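Local coordinates for transcriptional regulator, IclR family (Alicyclobacillus acidocaldarius subsp. acidocaldarius, PDB 5TJJ), which probably acts as a DNA-binding transcription factor of the IclR family, using an N-terminal winged helix-turn-helix domain to regulate gene expression, at the interface of chains A and B. Coordinates in Å, arbitrary orientation; residue numbers count along the deposited sequence, not the author numbering. Chains: chain A/B, Transcriptional regulator, IclR family.

Contact 1: the interface of chains A and B. Residues chain A 7-8, 10-11; chain B 8, 10-11, 47-48.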
ATOM      1  N   GLN A   7      15.615  16.391  10.800  1.00 51.55           N
ATOM      2  CA  GLN A   7      15.183  16.382   9.407  1.00 48.91           C
ATOM      3  C   GLN A   7      16.388  15.960   8.547  1.00 45.80           C
ATOM      4  O   GLN A   7      17.412  16.635   8.570  1.00 46.86           O
ATOM      5  CB  GLN A   7      14.662  17.797   9.046  1.00 51.39           C
ATOM      6  CG  GLN A   7      14.226  18.013   7.605  1.00 50.58           C
ATOM      7  CD  GLN A   7      13.269  16.943   7.101  1.00 49.70           C
ATOM      8  OE1 GLN A   7      12.426  16.439   7.840  1.00 51.21           O
ATOM      9  NE2 GLN A   7      13.397  16.599   5.839  1.00 48.93           N
ATOM     10  N   VAL A   8      16.293  14.833   7.836  1.00 42.64           N
ATOM     11  CA  VAL A   8      17.432  14.283   7.028  1.00 40.83           C
ATOM     12  C   VAL A   8      17.148  14.485   5.539  1.00 39.69           C
ATOM     13  O   VAL A   8      16.334  13.734   4.955  1.00 39.88           O
ATOM     14  CB  VAL A   8      17.686  12.767   7.254  1.00 39.39           C
ATOM     15  CG1 VAL A   8      18.930  12.318   6.503  1.00 39.15           C
ATOM     16  CG2 VAL A   8      17.845  12.458   8.720  1.00 40.58           C
ATOM     17  N   SER A  10      18.465  13.824   2.585  1.00 38.26           N
ATOM     18  CA  SER A  10      18.584  12.718   1.623  1.00 39.62           C
ATOM     19  C   SER A  10      17.422  11.719   1.697  1.00 38.00           C
ATOM     20  O   SER A  10      17.081  11.137   0.675  1.00 37.83           O
ATOM     21  CB  SER A  10      19.938  11.989   1.718  1.00 40.68           C
ATOM     22  OG  SER A  10      20.090  11.369   2.979  1.00 43.79           O
ATOM     23  N   VAL A  11      16.808  11.561   2.865  1.00 37.59           N
ATOM     24  CA  VAL A  11      15.668  10.652   3.026  1.00 37.56           C
ATOM     25  C   VAL A  11      14.406  11.348   2.556  1.00 38.82           C
ATOM     26  O   VAL A  11      13.526  10.719   1.971  1.00 39.08           O
ATOM     27  CB  VAL A  11      15.533  10.182   4.488  1.00 37.58           C
ATOM     28  CG1 VAL A  11      14.301   9.311   4.694  1.00 37.10           C
ATOM     29  CG2 VAL A  11      16.808   9.454   4.900  1.00 37.69           C
TER
ATOM     30  N   VAL B   8      24.202   6.190  -0.070  1.00 63.05           N
ATOM     31  CA  VAL B   8      23.880   7.278   0.862  1.00 59.34           C
ATOM     32  C   VAL B   8      23.473   6.644   2.191  1.00 54.36           C
ATOM     33  O   VAL B   8      22.391   6.072   2.280  1.00 51.64           O
ATOM     34  CB  VAL B   8      22.759   8.178   0.312  1.00 57.92           C
ATOM     35  CG1 VAL B   8      22.447   9.316   1.286  1.00 56.88           C
ATOM     36  CG2 VAL B   8      23.161   8.706  -1.071  1.00 60.47           C
ATOM     37  N   SER B  10      22.162   7.358   5.064  1.00 46.98           N
ATOM     38  CA  SER B  10      20.818   7.616   5.637  1.00 44.98           C
ATOM     39  C   SER B  10      19.670   6.947   4.894  1.00 42.34           C
ATOM     40  O   SER B  10      18.738   6.444   5.524  1.00 39.48           O
ATOM     41  CB  SER B  10      20.540   9.104   5.690  1.00 46.49           C
ATOM     42  OG  SER B  10      21.492   9.726   6.530  1.00 51.04           O
ATOM     43  N   VAL B  11      19.743   6.964   3.560  1.00 43.37           N
ATOM     44  CA  VAL B  11      18.723   6.336   2.687  1.00 41.73           C
ATOM     45  C   VAL B  11      18.770   4.832   2.884  1.00 40.86           C
ATOM     46  O   VAL B  11      17.713   4.210   3.036  1.00 38.40           O
ATOM     47  CB  VAL B  11      18.911   6.688   1.187  1.00 43.07           C
ATOM     48  CG1 VAL B  11      17.894   5.955   0.308  1.00 42.02           C
ATOM     49  CG2 VAL B  11      18.825   8.195   0.977  1.00 44.06           C
ATOM     50  N   ARG B  47      16.444  10.564  13.842  1.00 40.38           N
ATOM     51  CA  ARG B  47      16.493  11.468  12.689  1.00 41.26           C
ATOM     52  C   ARG B  47      15.807  10.873  11.427  1.00 39.65           C
ATOM     53  O   ARG B  47      14.946  11.504  10.800  1.00 38.54           O
ATOM     54  CB  ARG B  47      17.963  11.836  12.378  1.00 43.45           C
ATOM     55  CG  ARG B  47      18.677  12.718  13.419  1.00 46.00           C
ATOM     56  CD  ARG B  47      20.106  13.115  13.015  1.00 49.00           C
ATOM     57  NE  ARG B  47      20.092  14.251  12.085  1.00 52.23           N
ATOM     58  CZ  ARG B  47      20.548  14.285  10.814  1.00 54.21           C
ATOM     59  NH1 ARG B  47      21.138  13.232  10.247  1.00 55.12           N
ATOM     60  NH2 ARG B  47      20.435  15.416  10.111  1.00 54.62           N
ATOM     61  N   VAL B  48      16.197   9.649  11.077  1.00 38.16           N
ATOM     62  CA  VAL B  48      15.625   8.943   9.946  1.00 37.56           C
ATOM     63  C   VAL B  48      14.134   8.653  10.167  1.00 35.94           C
ATOM     64  O   VAL B  48      13.301   8.842   9.270  1.00 34.50           O
ATOM     65  CB  VAL B  48      16.390   7.617   9.663  1.00 37.85           C
ATOM     66  CG1 VAL B  48      15.673   6.764   8.626  1.00 37.00           C
ATOM     67  CG2 VAL B  48      17.797   7.917   9.193  1.00 39.45           C
TER
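The N-terminal loop of chain A and the start of its helix 9-21 meet two elements of chain B: the matching loop with helix 9-22, and helix 42-54. A:Val8 is wedged between them, its two methyls facing different partners. CG1, opposite the backbone N (chi1 -175°), packs on the CB of B:Ser10 at 3.7 Å. CG2 enters the angle between the backbone and the folded-back side chain of B:Arg47, which it crosses at about a right angle. It lies 3.7 Å from the B:Arg47 CB and sits over one guanidinium face, displaced toward the rim. A bend at chi3 (81°) turns that flat group back over the methyl. Substituting alanine for A:Val8 would probably open a gap between B:Ser10 and B:Arg47 and let the guanidinium turn more easily. Beside this wedge the helix starts exchange serines and valines. CG2 of B:Val11 lies 3.4 Å from the carbonyl O of A:Ser10, and in the reciprocal pair CG2 of A:Val11 is 3.6 Å from the O of B:Ser10. The exchange is imperfect: A:Ser10 OG (chi1 64°) lies 3.6 Å from both B:Ser10 CB and B:Val8 CG1, whereas B:Ser10 turns its hydroxyl toward A:Val8. B:Val8 touches A:Ser10 but is far less buried than A:Val8. In this assembly the patch joins the two helix-turn-helix domains and may fix how helices 42-54, the likely recognition helices, are spaced for DNA.

Contact 2: the interface of chains A and B. Residues chain A 76-77, 79-80; chain B 69-70, 73-74.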
ATOM      1  N   LEU A  76       5.798  -4.182   1.186  1.00 36.60           N
ATOM      2  CA  LEU A  76       5.670  -3.092   2.182  1.00 36.27           C
ATOM      3  C   LEU A  76       4.296  -2.502   2.263  1.00 35.14           C
ATOM      4  O   LEU A  76       3.783  -2.293   3.356  1.00 35.59           O
ATOM      5  CB  LEU A  76       6.626  -1.943   1.881  1.00 35.73           C
ATOM      6  CG  LEU A  76       8.097  -2.235   2.089  1.00 36.84           C
ATOM      7  CD1 LEU A  76       8.837  -0.926   1.954  1.00 36.93           C
ATOM      8  CD2 LEU A  76       8.361  -2.873   3.434  1.00 38.48           C
ATOM      9  N   GLY A  77       3.726  -2.210   1.098  1.00 35.54           N
ATOM     10  CA  GLY A  77       2.361  -1.683   0.990  1.00 35.14           C
ATOM     11  C   GLY A  77       1.323  -2.604   1.590  1.00 36.61           C
ATOM     12  O   GLY A  77       0.443  -2.169   2.345  1.00 38.26           O
ATOM     13  N   ARG A  79       1.850  -5.061   3.814  1.00 39.14           N
ATOM     14  CA  ARG A  79       2.054  -5.180   5.261  1.00 39.77           C
ATOM     15  C   ARG A  79       1.584  -3.956   6.031  1.00 37.35           C
ATOM     16  O   ARG A  79       1.006  -4.107   7.106  1.00 36.84           O
ATOM     17  CB  ARG A  79       3.515  -5.434   5.596  1.00 40.09           C
ATOM     18  CG  ARG A  79       4.025  -6.758   5.097  1.00 43.06           C
ATOM     19  CD  ARG A  79       3.352  -7.932   5.755  1.00 46.66           C
ATOM     20  NE  ARG A  79       3.918  -8.194   7.055  1.00 48.89           N
ATOM     21  CZ  ARG A  79       3.968  -9.396   7.636  1.00 54.28           C
ATOM     22  NH1 ARG A  79       3.489 -10.479   7.013  1.00 58.88           N
ATOM     23  NH2 ARG A  79       4.520  -9.527   8.846  1.00 54.59           N
ATOM     24  N   ALA A  80       1.856  -2.773   5.484  1.00 35.25           N
ATOM     25  CA  ALA A  80       1.331  -1.508   6.024  1.00 35.37           C
ATOM     26  C   ALA A  80      -0.210  -1.488   6.115  1.00 36.71           C
ATOM     27  O   ALA A  80      -0.748  -1.181   7.177  1.00 37.41           O
ATOM     28  CB  ALA A  80       1.804  -0.329   5.171  1.00 33.88           C
TER
ATOM     29  N   LEU B  69       4.962   0.759   9.975  1.00 31.38           N
ATOM     30  CA  LEU B  69       4.829   1.184   8.588  1.00 32.23           C
ATOM     31  C   LEU B  69       3.607   2.079   8.420  1.00 31.92           C
ATOM     32  O   LEU B  69       2.553   1.842   8.997  1.00 33.41           O
ATOM     33  CB  LEU B  69       4.695  -0.003   7.649  1.00 33.22           C
ATOM     34  CG  LEU B  69       5.892  -0.942   7.544  1.00 33.90           C
ATOM     35  CD1 LEU B  69       5.438  -2.087   6.674  1.00 34.14           C
ATOM     36  CD2 LEU B  69       7.152  -0.287   6.963  1.00 34.29           C
ATOM     37  N   GLY B  70       3.786   3.100   7.606  1.00 31.75           N
ATOM     38  CA  GLY B  70       2.862   4.214   7.501  1.00 32.99           C
ATOM     39  C   GLY B  70       1.931   4.158   6.305  1.00 31.85           C
ATOM     40  O   GLY B  70       2.112   3.382   5.398  1.00 30.96           O
ATOM     41  N   LEU B  73       2.854   4.191   2.239  1.00 34.79           N
ATOM     42  CA  LEU B  73       3.295   2.985   1.543  1.00 33.94           C
ATOM     43  C   LEU B  73       2.163   2.221   0.821  1.00 33.62           C
ATOM     44  O   LEU B  73       2.440   1.416  -0.052  1.00 34.32           O
ATOM     45  CB  LEU B  73       4.004   2.071   2.536  1.00 32.94           C
ATOM     46  CG  LEU B  73       5.198   2.716   3.232  1.00 32.29           C
ATOM     47  CD1 LEU B  73       5.620   1.815   4.362  1.00 31.88           C
ATOM     48  CD2 LEU B  73       6.333   2.990   2.260  1.00 32.63           C
ATOM     49  N   ILE B  74       0.904   2.457   1.204  1.00 33.54           N
ATOM     50  CA  ILE B  74      -0.229   1.736   0.647  1.00 33.61           C
ATOM     51  C   ILE B  74      -0.405   2.098  -0.831  1.00 35.02           C
ATOM     52  O   ILE B  74      -0.309   1.206  -1.679  1.00 34.02           O
ATOM     53  CB  ILE B  74      -1.528   1.943   1.487  1.00 34.21           C
ATOM     54  CG1 ILE B  74      -1.352   1.324   2.895  1.00 34.16           C
ATOM     55  CG2 ILE B  74      -2.726   1.294   0.810  1.00 34.21           C
ATOM     56  CD1 ILE B  74      -2.346   1.764   3.950  1.00 34.36           C
TER
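A:Arg79 meets B:Leu69 through its aliphatic root, CB lying 4.0 Å from the leucine CD1; the flat guanidinium itself takes no part here. The packing rests on one face of helix 73-83 of chain A, against the end of strand 66-69, the following loop and the start of helix 73-82 of chain B. B:Leu69, with CG anti to its carbonyl carbon (chi1 -65°), drapes its branch over the helix backbone: CD1 reaches the carbonyl O of A:Leu76 at 3.7 Å and lies almost as near the backbone N of A:Ala80, one turn further on. Its CB meets the methyl of A:Ala80 at 3.8 Å. That methyl points into chain B, where the carbonyl O of B:Gly70 flanks it at 3.7 Å and the CB of B:Leu73 stands a little further off. Within chain B, CD1 of B:Leu73 packs against CD2 of B:Leu69 at 3.7 Å, so each leucine supports the other. A:Gly77 is the point of near backbone approach: its CA comes 3.3 Å from the carbonyl O of B:Leu73, and the lack of a side chain may allow this. B:Ile74 adds a looser touch, CG1 lying 4.0 Å from the O of A:Gly77. In this family the segment after the wing leads to the effector-binding domain; here its helices, packed across the A-B pair, may hold the two DNA-binding domains together and could pass on changes from the effector domains.

Contact 1 and contact 2 lie about 19 Å apart, measured between the centres of their C-alpha atoms, and share no residue. Both belong to the same A-B interface: contact 1 draws on helix 9-21 of chain A and on helices 9-22 and 42-54 of chain B, while contact 2 sets helix 73-83 of chain A against the end of the wing strand 66-69, the loop and the start of helix 73-82 of chain B. The two chains are thus clasped at two separated places, which may restrict rocking of one domain against the other. Because the whole interface departs from exact two-fold symmetry, the chains need not make identical contacts at either place.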